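Local coordinates for protein malonate decarboxylase subunit alpha (Acinetobacter baumannii ATCC 17978, PDB 6MPR) that probably acts as the acyl-carrier-protein transferase subunit of malonate decarboxylase, exchanging acetyl for malonyl on the carrier so that malonate can be decarboxylated, at residues T368-K382 and P443-A455. Numbering follows the deposited sequence. Where two conformers were deposited one is given.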
ATOM      1  N   THR A 368     -14.015  15.117  10.840  1.00 23.89           N
ATOM      2  CA  THR A 368     -13.565  14.557  12.104  1.00 22.20           C
ATOM      3  C   THR A 368     -14.435  15.139  13.204  1.00 19.40           C
ATOM      4  O   THR A 368     -15.163  16.112  12.985  1.00 26.35           O
ATOM      5  CB  THR A 368     -12.102  14.883  12.338  1.00 29.93           C
ATOM      6  OG1 THR A 368     -11.685  14.322  13.577  1.00 25.98           O
ATOM      7  CG2 THR A 368     -11.922  16.370  12.406  1.00 31.23           C
ATOM      8  N   LEU A 369     -14.380  14.531  14.395  1.00 12.19           N
ATOM      9  CA  LEU A 369     -15.186  15.112  15.463  1.00 12.53           C
ATOM     10  C   LEU A 369     -14.426  16.154  16.263  1.00 12.78           C
ATOM     11  O   LEU A 369     -15.031  17.127  16.723  1.00 15.96           O
ATOM     12  CB  LEU A 369     -15.718  14.036  16.422  1.00 16.90           C
ATOM     13  CG  LEU A 369     -16.727  13.055  15.834  1.00 26.27           C
ATOM     14  CD1 LEU A 369     -17.220  12.104  16.922  1.00 23.49           C
ATOM     15  CD2 LEU A 369     -17.882  13.802  15.175  1.00 23.82           C
ATOM     16  N   GLN A 370     -13.117  15.959  16.468  1.00 15.49           N
ATOM     17  CA  GLN A 370     -12.318  16.864  17.286  1.00 16.99           C
ATOM     18  C   GLN A 370     -11.019  17.233  16.580  1.00 12.21           C
ATOM     19  O   GLN A 370     -10.421  16.408  15.891  1.00 11.69           O
ATOM     20  CB  GLN A 370     -11.992  16.248  18.643  1.00 16.85           C
ATOM     21  CG  GLN A 370     -13.174  16.195  19.605  1.00 18.29           C
ATOM     22  CD  GLN A 370     -12.730  15.896  21.025  1.00 13.67           C
ATOM     23  OE1 GLN A 370     -11.660  15.320  21.236  1.00 14.86           O
ATOM     24  NE2 GLN A 370     -13.523  16.327  22.001  1.00 14.30           N
ATOM     25  N   VAL A 371     -10.611  18.486  16.750  1.00 17.88           N
ATOM     26  CA  VAL A 371      -9.383  19.039  16.186  1.00 15.56           C
ATOM     27  C   VAL A 371      -8.791  19.936  17.262  1.00 15.42           C
ATOM     28  O   VAL A 371      -9.506  20.768  17.824  1.00 15.70           O
ATOM     29  CB  VAL A 371      -9.650  19.845  14.897  1.00 17.70           C
ATOM     30  CG1 VAL A 371      -8.360  20.448  14.326  1.00 12.58           C
ATOM     31  CG2 VAL A 371     -10.330  18.970  13.852  1.00 16.89           C
ATOM     32  N   ASP A 372      -7.508  19.764  17.574  1.00 15.61           N
ATOM     33  CA  ASP A 372      -6.903  20.624  18.578  1.00 16.58           C
ATOM     34  C   ASP A 372      -6.120  21.764  17.912  1.00 17.41           C
ATOM     35  O   ASP A 372      -6.139  21.938  16.689  1.00 14.72           O
ATOM     36  CB  ASP A 372      -6.068  19.804  19.574  1.00 18.15           C
ATOM     37  CG  ASP A 372      -4.714  19.351  19.033  1.00 20.28           C
ATOM     38  OD1 ASP A 372      -4.333  19.692  17.901  1.00 15.62           O
ATOM     39  OD2 ASP A 372      -4.007  18.650  19.796  1.00 17.12           O
ATOM     40  N   GLY A 373      -5.452  22.573  18.741  1.00 20.58           N
ATOM     41  CA  GLY A 373      -4.818  23.800  18.270  1.00 18.96           C
ATOM     42  C   GLY A 373      -3.644  23.589  17.329  1.00 22.74           C
ATOM     43  O   GLY A 373      -3.224  24.538  16.652  1.00 19.94           O
ATOM     44  N   MET A 374      -3.092  22.381  17.298  1.00 18.84           N
ATOM     45  CA  MET A 374      -2.051  21.988  16.362  1.00 17.33           C
ATOM     46  C   MET A 374      -2.617  21.331  15.108  1.00 19.76           C
ATOM     47  O   MET A 374      -1.853  20.998  14.196  1.00 14.95           O
ATOM     48  CB  MET A 374      -1.066  21.024  17.039  1.00 22.61           C
ATOM     49  CG  MET A 374      -0.168  21.675  18.085  1.00 34.41           C
ATOM     50  SD  MET A 374       1.008  22.776  17.282  1.00 48.00           S
ATOM     51  CE  MET A 374       1.987  21.603  16.340  1.00 45.89           C
ATOM     52  N   GLY A 375      -3.932  21.131  15.044  1.00 14.33           N
ATOM     53  CA  GLY A 375      -4.532  20.420  13.939  1.00 12.63           C
ATOM     54  C   GLY A 375      -4.648  18.920  14.121  1.00 12.07           C
ATOM     55  O   GLY A 375      -5.130  18.249  13.206  1.00 11.51           O
ATOM     56  N   HIS A 376      -4.211  18.364  15.259  1.00 13.30           N
ATOM     57  CA  HIS A 376      -4.401  16.929  15.480  1.00 11.81           C
ATOM     58  C   HIS A 376      -5.889  16.622  15.511  1.00 11.66           C
ATOM     59  O   HIS A 376      -6.667  17.328  16.150  1.00 12.01           O
ATOM     60  CB  HIS A 376      -3.744  16.478  16.782  1.00 12.20           C
ATOM     61  CG  HIS A 376      -2.264  16.714  16.837  1.00 19.28           C
ATOM     62  ND1 HIS A 376      -1.424  16.457  15.777  1.00 14.69           N
ATOM     63  CD2 HIS A 376      -1.474  17.164  17.843  1.00 17.79           C
ATOM     64  CE1 HIS A 376      -0.180  16.749  16.120  1.00 13.97           C
ATOM     65  NE2 HIS A 376      -0.184  17.181  17.371  1.00 17.89           N
ATOM     66  N   SER A 377      -6.281  15.558  14.831  1.00 11.20           N
ATOM     67  CA  SER A 377      -7.685  15.278  14.568  0.53 14.36           C
ATOM     68  C   SER A 377      -8.029  13.860  15.008  1.00 14.82           C
ATOM     69  O   SER A 377      -7.272  12.922  14.760  1.00 15.02           O
ATOM     70  CB  SER A 377      -8.009  15.461  13.080  0.53 16.10           C
ATOM     71  OG  SER A 377      -7.780  16.801  12.655  0.53 17.59           O
ATOM     72  N   SER A 378      -9.173  13.708  15.677  1.00 13.34           N
ATOM     73  CA  SER A 378      -9.608  12.377  16.066  1.00 10.74           C
ATOM     74  C   SER A 378     -11.124  12.350  16.197  1.00 15.86           C
ATOM     75  O   SER A 378     -11.768  13.383  16.421  1.00 12.56           O
ATOM     76  CB  SER A 378      -8.951  11.942  17.382  1.00 15.69           C
ATOM     77  OG  SER A 378      -9.433  10.677  17.780  1.00 17.00           O
ATOM     78  N   THR A 379     -11.693  11.160  16.028  1.00 18.07           N
ATOM     79  CA  THR A 379     -13.103  10.935  16.326  1.00 14.54           C
ATOM     80  C   THR A 379     -13.302  10.133  17.608  1.00 16.55           C
ATOM     81  O   THR A 379     -14.448   9.899  18.002  1.00 18.24           O
ATOM     82  CB  THR A 379     -13.810  10.232  15.162  1.00 24.94           C
ATOM     83  OG1 THR A 379     -13.157   8.987  14.892  1.00 21.35           O
ATOM     84  CG2 THR A 379     -13.806  11.118  13.905  1.00 17.81           C
ATOM     85  N   VAL A 380     -12.224   9.724  18.277  1.00 14.46           N
ATOM     86  CA  VAL A 380     -12.358   9.068  19.577  1.00 15.17           C
ATOM     87  C   VAL A 380     -12.801  10.100  20.607  1.00 18.36           C
ATOM     88  O   VAL A 380     -12.252  11.209  20.678  1.00 17.11           O
ATOM     89  CB  VAL A 380     -11.036   8.388  19.975  1.00 15.09           C
ATOM     90  CG1 VAL A 380     -11.054   7.962  21.443  1.00 20.00           C
ATOM     91  CG2 VAL A 380     -10.746   7.191  19.068  1.00 19.98           C
ATOM     92  N   THR A 381     -13.833   9.763  21.378  1.00 15.48           N
ATOM     93  CA  THR A 381     -14.255  10.596  22.497  1.00 13.56           C
ATOM     94  C   THR A 381     -14.315   9.747  23.758  1.00 19.06           C
ATOM     95  O   THR A 381     -14.199   8.519  23.719  1.00 17.81           O
ATOM     96  CB  THR A 381     -15.614  11.281  22.250  1.00 20.57           C
ATOM     97  OG1 THR A 381     -16.609  10.297  21.936  1.00 21.87           O
ATOM     98  CG2 THR A 381     -15.518  12.296  21.111  1.00 18.04           C
ATOM     99  N   LYS A 382     -14.520  10.421  24.888  1.00 16.04           N
ATOM    100  CA  LYS A 382     -14.460   9.760  26.187  1.00 15.37           C
ATOM    101  C   LYS A 382     -15.400   8.556  26.240  1.00 19.47           C
ATOM    102  O   LYS A 382     -16.582   8.653  25.894  1.00 20.66           O
ATOM    103  CB  LYS A 382     -14.805  10.767  27.288  1.00 21.02           C
ATOM    104  CG  LYS A 382     -14.575  10.252  28.706  1.00 26.49           C
ATOM    105  CD  LYS A 382     -14.986  11.298  29.746  1.00 33.69           C
ATOM    106  CE  LYS A 382     -14.410  10.982  31.121  1.00 43.08           C
ATOM    107  NZ  LYS A 382     -14.750   9.607  31.571  1.00 44.95           N
ATOM    108  N   PRO A 443     -18.228  21.553  20.510  1.00 18.48           N
ATOM    109  CA  PRO A 443     -17.246  22.188  19.624  1.00 16.14           C
ATOM    110  C   PRO A 443     -16.364  21.168  18.929  1.00 18.02           C
ATOM    111  O   PRO A 443     -15.974  20.152  19.507  1.00 19.37           O
ATOM    112  CB  PRO A 443     -16.434  23.077  20.576  1.00 16.72           C
ATOM    113  CG  PRO A 443     -16.679  22.528  21.924  1.00 21.59           C
ATOM    114  CD  PRO A 443     -18.058  21.969  21.910  1.00 22.75           C
ATOM    115  N   THR A 444     -16.055  21.447  17.660  1.00 14.87           N
ATOM    116  CA  THR A 444     -15.071  20.641  16.958  1.00 14.11           C
ATOM    117  C   THR A 444     -13.667  20.977  17.423  1.00 15.34           C
ATOM    118  O   THR A 444     -12.837  20.082  17.646  1.00 17.17           O
ATOM    119  CB  THR A 444     -15.180  20.865  15.456  1.00 13.78           C
ATOM    120  OG1 THR A 444     -16.506  20.533  15.030  1.00 16.91           O
ATOM    121  CG2 THR A 444     -14.164  20.011  14.737  1.00 18.74           C
ATOM    122  N   PHE A 445     -13.393  22.255  17.596  1.00 14.75           N
ATOM    123  CA  PHE A 445     -12.070  22.717  17.973  1.00 18.30           C
ATOM    124  C   PHE A 445     -11.982  22.766  19.492  1.00 15.85           C
ATOM    125  O   PHE A 445     -12.793  23.433  20.149  1.00 17.72           O
ATOM    126  CB  PHE A 445     -11.793  24.067  17.310  1.00 15.35           C
ATOM    127  CG  PHE A 445     -11.717  23.966  15.819  1.00 16.93           C
ATOM    128  CD1 PHE A 445     -10.555  23.514  15.205  1.00 17.12           C
ATOM    129  CD2 PHE A 445     -12.827  24.240  15.032  1.00 18.09           C
ATOM    130  CE1 PHE A 445     -10.480  23.381  13.833  1.00 16.78           C
ATOM    131  CE2 PHE A 445     -12.764  24.099  13.655  1.00 18.50           C
ATOM    132  CZ  PHE A 445     -11.585  23.676  13.054  1.00 17.13           C
ATOM    133  N   VAL A 446     -11.020  22.022  20.042  1.00 15.30           N
ATOM    134  CA  VAL A 446     -10.853  21.843  21.481  1.00 17.70           C
ATOM    135  C   VAL A 446      -9.395  22.070  21.851  1.00 19.83           C
ATOM    136  O   VAL A 446      -8.488  21.797  21.062  1.00 16.59           O
ATOM    137  CB  VAL A 446     -11.284  20.439  21.948  1.00 19.99           C
ATOM    138  CG1 VAL A 446     -12.774  20.228  21.725  1.00 22.72           C
ATOM    139  CG2 VAL A 446     -10.456  19.370  21.231  1.00 19.84           C
ATOM    140  N   ASP A 447      -9.174  22.550  23.080  1.00 19.37           N
ATOM    141  CA  ASP A 447      -7.809  22.695  23.576  1.00 20.53           C
ATOM    142  C   ASP A 447      -7.121  21.345  23.748  1.00 18.81           C
ATOM    143  O   ASP A 447      -5.903  21.239  23.550  1.00 21.70           O
ATOM    144  CB  ASP A 447      -7.809  23.450  24.906  1.00 22.61           C
ATOM    145  CG  ASP A 447      -8.194  24.911  24.757  1.00 33.06           C
ATOM    146  OD1 ASP A 447      -7.904  25.505  23.696  1.00 32.65           O
ATOM    147  OD2 ASP A 447      -8.780  25.470  25.710  1.00 35.42           O
ATOM    148  N   ARG A 448      -7.871  20.309  24.111  1.00 17.89           N
ATOM    149  CA  ARG A 448      -7.301  18.996  24.389  1.00 16.05           C
ATOM    150  C   ARG A 448      -8.202  17.920  23.802  1.00 16.52           C
ATOM    151  O   ARG A 448      -9.395  17.868  24.118  1.00 17.37           O
ATOM    152  CB  ARG A 448      -7.147  18.786  25.903  1.00 17.58           C
ATOM    153  CG  ARG A 448      -6.669  17.414  26.342  1.00 20.97           C
ATOM    154  CD  ARG A 448      -6.841  17.257  27.850  1.00 24.99           C
ATOM    155  NE  ARG A 448      -6.364  15.963  28.348  1.00 24.19           N
ATOM    156  CZ  ARG A 448      -5.102  15.727  28.690  1.00 29.03           C
ATOM    157  NH1 ARG A 448      -4.197  16.698  28.584  1.00 25.93           N
ATOM    158  NH2 ARG A 448      -4.741  14.527  29.132  1.00 26.43           N
ATOM    159  N   LEU A 449      -7.632  17.067  22.952  1.00 15.66           N
ATOM    160  CA  LEU A 449      -8.388  15.951  22.398  1.00 14.07           C
ATOM    161  C   LEU A 449      -8.802  14.972  23.492  1.00 15.73           C
ATOM    162  O   LEU A 449      -8.000  14.613  24.361  1.00 17.61           O
ATOM    163  CB  LEU A 449      -7.557  15.217  21.347  1.00 13.41           C
ATOM    164  CG  LEU A 449      -7.203  15.914  20.038  1.00 14.31           C
ATOM    165  CD1 LEU A 449      -6.405  14.972  19.161  1.00 15.71           C
ATOM    166  CD2 LEU A 449      -8.453  16.401  19.293  1.00 16.35           C
ATOM    167  N   ASP A 450     -10.069  14.534  23.443  1.00 16.10           N
ATOM    168  CA  ASP A 450     -10.517  13.436  24.305  1.00 19.38           C
ATOM    169  C   ASP A 450      -9.605  12.230  24.181  1.00 15.25           C
ATOM    170  O   ASP A 450      -9.493  11.431  25.119  1.00 16.87           O
ATOM    171  CB  ASP A 450     -11.932  12.963  23.926  1.00 16.95           C
ATOM    172  CG  ASP A 450     -13.042  13.857  24.440  1.00 18.73           C
ATOM    173  OD1 ASP A 450     -12.823  15.056  24.717  1.00 19.76           O
ATOM    174  OD2 ASP A 450     -14.169  13.328  24.549  1.00 23.27           O
ATOM    175  N   ALA A 451      -9.006  12.046  22.995  1.00 14.01           N
ATOM    176  CA  ALA A 451      -8.244  10.840  22.693  1.00 16.92           C
ATOM    177  C   ALA A 451      -7.114  10.614  23.684  1.00 15.68           C
ATOM    178  O   ALA A 451      -6.765   9.466  23.965  1.00 18.21           O
ATOM    179  CB  ALA A 451      -7.682  10.923  21.274  1.00 16.14           C
ATOM    180  N   ILE A 452      -6.528  11.690  24.217  1.00 14.16           N
ATOM    181  CA  ILE A 452      -5.406  11.535  25.141  1.00 18.02           C
ATOM    182  C   ILE A 452      -5.843  10.789  26.388  1.00 17.34           C
ATOM    183  O   ILE A 452      -5.197   9.824  26.810  1.00 20.04           O
ATOM    184  CB  ILE A 452      -4.798  12.898  25.504  1.00 19.47           C
ATOM    185  CG1 ILE A 452      -4.316  13.631  24.247  1.00 16.56           C
ATOM    186  CG2 ILE A 452      -3.677  12.680  26.500  1.00 24.62           C
ATOM    187  CD1 ILE A 452      -4.074  15.101  24.497  1.00 22.91           C
ATOM    188  N   ASP A 453      -6.943  11.226  27.009  1.00 18.19           N
ATOM    189  CA  ASP A 453      -7.396  10.523  28.210  1.00 20.03           C
ATOM    190  C   ASP A 453      -7.949   9.134  27.888  1.00 21.43           C
ATOM    191  O   ASP A 453      -7.846   8.226  28.725  1.00 22.51           O
ATOM    192  CB  ASP A 453      -8.435  11.355  28.962  1.00 16.76           C
ATOM    193  CG  ASP A 453      -7.807  12.468  29.785  1.00 27.26           C
ATOM    194  OD1 ASP A 453      -6.567  12.621  29.745  1.00 31.01           O
ATOM    195  OD2 ASP A 453      -8.552  13.195  30.473  1.00 35.44           O
ATOM    196  N   VAL A 454      -8.531   8.935  26.696  1.00 17.94           N
ATOM    197  CA  VAL A 454      -8.960   7.587  26.331  1.00 18.16           C
ATOM    198  C   VAL A 454      -7.757   6.654  26.254  1.00 23.07           C
ATOM    199  O   VAL A 454      -7.815   5.507  26.709  1.00 20.25           O
ATOM    200  CB  VAL A 454      -9.751   7.588  25.010  1.00 22.81           C
ATOM    201  CG1 VAL A 454      -9.981   6.156  24.559  1.00 18.44           C
ATOM    202  CG2 VAL A 454     -11.090   8.292  25.188  1.00 22.24           C
ATOM    203  N   ALA A 455      -6.647   7.132  25.692  1.00 17.46           N
ATOM    204  CA  ALA A 455      -5.425   6.326  25.659  1.00 19.71           C
ATOM    205  C   ALA A 455      -4.994   5.922  27.064  1.00 20.34           C
ATOM    206  O   ALA A 455      -4.641   4.760  27.305  1.00 22.82           O
ATOM    207  CB  ALA A 455      -4.304   7.090  24.950  1.00 17.31           C
TER
HETATM  208  O   HOH W   1     -10.311  13.029  20.507  1.00 13.88           O
HETATM  209  O   HOH W   2     -16.007  18.426  21.548  1.00 23.48           O
HETATM  210  O   HOH W   3      -4.908  17.670  22.259  1.00 15.48           O
HETATM  211  O   HOH W   4      -4.792  22.687  21.615  1.00 20.65           O
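T444 and V446 hold V371 through the backbone: T444 O accepts from V371 N at 2.9 Å, and V446 N donates to V371 O at 3.0 Å, forming a single parallel bridge centred on V371 and F445. The F445 side chain lies alongside V371, CE1 being 3.7 Å from CG1, and also packs on I506 and I497. L449 then sets its two methyls against the hairpin, CD2 meeting Q370 CB at 3.6 Å while CD1 approaches H376 CB; L423 of the second subunit packs on D372 and H376. At D450 the Q370 amide is gripped twice. Its chain, extended beyond CG (chi2 -166°), carries OE1 to D450 N, 2.8 Å away, whose N-H meets an OE1 lone pair in the carbonyl plane, and NE2 to D450 OD1, 3.1 Å, met from above the carboxylate plane, amide and carboxylate standing 84° apart. OD2 receives K382 N at 2.9 Å on its anti side. A water joins Q370 OE1, V380 O and A451 N. Further along, V454 CG1 packs on V380 CG1 (3.8 Å). Residues 444-449 thus line a beta hairpin closed by a type I turn with a G1 bulge at G375; helix 450-458 joins it through Q370, and the stretch after it through V380 and K382.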